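Local coordinates for EGF family domain-containing protein (Toxoplasma gondii, PDB 4Z80), which binds a peptide of a RON2-family protein and, as an AMA-family antigen, probably takes part in the moving junction during host-cell invasion, at residues F282-G287 / N328-T333. Residues are numbered along the deposited sequence; the frame is centred on the assembly and turned at random.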
loop_
_atom_site.group_PDB
_atom_site.type_symbol
_atom_site.label_atom_id
_atom_site.label_comp_id
_atom_site.label_asym_id
_atom_site.label_seq_id
_atom_site.Cartn_x
_atom_site.Cartn_y
_atom_site.Cartn_z
ATOM N N PHE A 282 3.522 0.593 -5.228
ATOM C CA PHE A 282 4.807 0.437 -5.897
ATOM C C PHE A 282 4.593 0.275 -7.389
ATOM O O PHE A 282 3.700 -0.450 -7.818
ATOM C CB PHE A 282 5.559 -0.762 -5.332
ATOM C CG PHE A 282 6.954 -0.908 -5.868
ATOM C CD1 PHE A 282 7.945 -0.017 -5.492
ATOM C CD2 PHE A 282 7.278 -1.945 -6.727
ATOM C CE1 PHE A 282 9.236 -0.146 -5.976
ATOM C CE2 PHE A 282 8.575 -2.082 -7.217
ATOM C CZ PHE A 282 9.551 -1.179 -6.837
ATOM N N ASP A 283 5.403 0.977 -8.178
ATOM C CA ASP A 283 5.363 0.878 -9.628
ATOM C C ASP A 283 6.559 0.040 -10.100
ATOM O O ASP A 283 7.710 0.479 -9.991
ATOM C CB ASP A 283 5.371 2.281 -10.236
ATOM C CG ASP A 283 5.125 2.287 -11.735
ATOM O OD1 ASP A 283 5.525 1.330 -12.428
ATOM O OD2 ASP A 283 4.535 3.273 -12.230
ATOM N N MET A 284 6.282 -1.166 -10.597
ATOM C CA MET A 284 7.334 -2.104 -11.005
ATOM C C MET A 284 8.170 -1.560 -12.149
ATOM O O MET A 284 9.326 -1.952 -12.311
ATOM C CB MET A 284 6.737 -3.447 -11.438
ATOM C CG MET A 284 5.960 -4.195 -10.372
ATOM S SD MET A 284 6.966 -4.913 -9.062
ATOM C CE MET A 284 7.872 -6.157 -9.982
ATOM N N SER A 285 7.592 -0.680 -12.957
ATOM C CA SER A 285 8.287 -0.219 -14.151
ATOM C C SER A 285 9.220 0.955 -13.838
ATOM O O SER A 285 10.288 1.062 -14.439
ATOM C CB SER A 285 7.287 0.159 -15.244
ATOM O OG SER A 285 6.534 1.299 -14.891
ATOM N N THR A 286 8.842 1.808 -12.888
ATOM C CA THR A 286 9.623 3.014 -12.591
ATOM C C THR A 286 10.373 2.948 -11.263
ATOM O O THR A 286 11.278 3.753 -11.016
ATOM C CB THR A 286 8.730 4.255 -12.563
ATOM O OG1 THR A 286 7.837 4.177 -11.441
ATOM C CG2 THR A 286 7.928 4.373 -13.853
ATOM N N GLY A 287 9.989 2.011 -10.403
ATOM C CA GLY A 287 10.550 1.915 -9.070
ATOM C C GLY A 287 9.965 2.904 -8.073
ATOM O O GLY A 287 10.410 2.964 -6.928
ATOM N N ASN A 328 1.488 -3.023 -13.815
ATOM C CA ASN A 328 2.759 -2.548 -13.285
ATOM C C ASN A 328 2.656 -2.070 -11.837
ATOM O O ASN A 328 3.668 -1.866 -11.169
ATOM C CB ASN A 328 3.293 -1.412 -14.155
ATOM C CG ASN A 328 2.317 -0.235 -14.254
ATOM O OD1 ASN A 328 1.109 -0.414 -14.474
ATOM N ND2 ASN A 328 2.839 0.978 -14.084
ATOM N N MET A 329 1.427 -1.892 -11.351
ATOM C CA MET A 329 1.192 -1.349 -10.019
ATOM C C MET A 329 1.022 -2.453 -8.994
ATOM O O MET A 329 0.556 -3.546 -9.312
ATOM C CB MET A 329 -0.049 -0.454 -10.019
ATOM C CG MET A 329 0.021 0.738 -10.955
ATOM S SD MET A 329 1.534 1.722 -10.782
ATOM C CE MET A 329 1.472 2.145 -9.051
ATOM N N VAL A 330 1.424 -2.150 -7.764
ATOM C CA VAL A 330 1.347 -3.095 -6.661
ATOM C C VAL A 330 0.831 -2.378 -5.426
ATOM O O VAL A 330 1.390 -1.364 -5.021
ATOM C CB VAL A 330 2.723 -3.721 -6.332
ATOM C CG1 VAL A 330 2.561 -4.957 -5.494
ATOM C CG2 VAL A 330 3.513 -4.043 -7.600
ATOM N N TYR A 331 -0.232 -2.911 -4.832
ATOM C CA TYR A 331 -0.746 -2.430 -3.561
ATOM C C TYR A 331 -0.031 -3.180 -2.444
ATOM O O TYR A 331 -0.108 -4.395 -2.350
ATOM C CB TYR A 331 -2.270 -2.625 -3.479
ATOM C CG TYR A 331 -2.924 -1.985 -2.263
ATOM C CD1 TYR A 331 -3.037 -2.681 -1.063
ATOM C CD2 TYR A 331 -3.420 -0.689 -2.317
ATOM C CE1 TYR A 331 -3.634 -2.096 0.054
ATOM C CE2 TYR A 331 -4.014 -0.100 -1.210
ATOM C CZ TYR A 331 -4.113 -0.805 -0.031
ATOM O OH TYR A 331 -4.698 -0.205 1.071
ATOM N N VAL A 332 0.671 -2.425 -1.608
ATOM C CA VAL A 332 1.571 -2.965 -0.603
ATOM C C VAL A 332 1.166 -2.471 0.775
ATOM O O VAL A 332 1.092 -1.270 0.989
ATOM C CB VAL A 332 3.018 -2.511 -0.902
ATOM C CG1 VAL A 332 3.975 -2.952 0.172
ATOM C CG2 VAL A 332 3.453 -3.029 -2.274
ATOM N N THR A 333 0.917 -3.371 1.717
ATOM C CA THR A 333 0.662 -2.926 3.080
ATOM C C THR A 333 1.969 -2.744 3.850
ATOM O O THR A 333 3.027 -3.260 3.469
ATOM C CB THR A 333 -0.258 -3.890 3.847
ATOM O OG1 THR A 333 0.449 -5.087 4.188
ATOM C CG2 THR A 333 -1.491 -4.232 3.019
#
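Phe282 and Val330 form a hydrogen-bonded antiparallel pair, and both of their backbone polar groups are spent on each other. Phe282 N gives to Val330 O at 2.9 Å, nearly straight, whereas the return bond from Val330 N to Phe282 O, 2.8 Å, is bent to 132° at the hydrogen. Next, Asp283 faces Met329 as a non-hydrogen-bonded pair. The pairing runs past the end of strand 280-283, because Met284 N still reaches Asn328 O at 2.8 Å with a nearly linear N-H.

The turn that follows is organised by Asp283. Its CG stands anti to the backbone N (chi1 -171°), which brings OD1 over the start of the loop, where three donors grip it. Ser285 N meets the anti lone pair, completing an Asx turn; Ser285 OG, 2.7 Å from Asp283 OD1, approaches from above the carboxylate plane. Asn328 ND2 reaches the same oxygen from the opposite side of that plane, 3.2 Å from Asp283 OD1, amide and carboxylate turned 72° apart. Such donors would probably favour the ionised carboxylate. Asp283 O is taken by Gly287 N, closing the turn.

Met329, bent at chi2 and chi3, curls its SD beside the carboxylate. On the face of Phe282 and Val330, Met284 lays CG against Val330 CG2 at 3.7 Å and brings SD to the edge of the Phe282 ring.

In this region related to apical membrane antigen 1 (PAN clan), strand 329-332 lies between 97-98 and 280-283 in a four-stranded antiparallel sheet; Phe282 and Val332 pack on helix 252-262, while Met329 and Tyr331 meet strand 101-104.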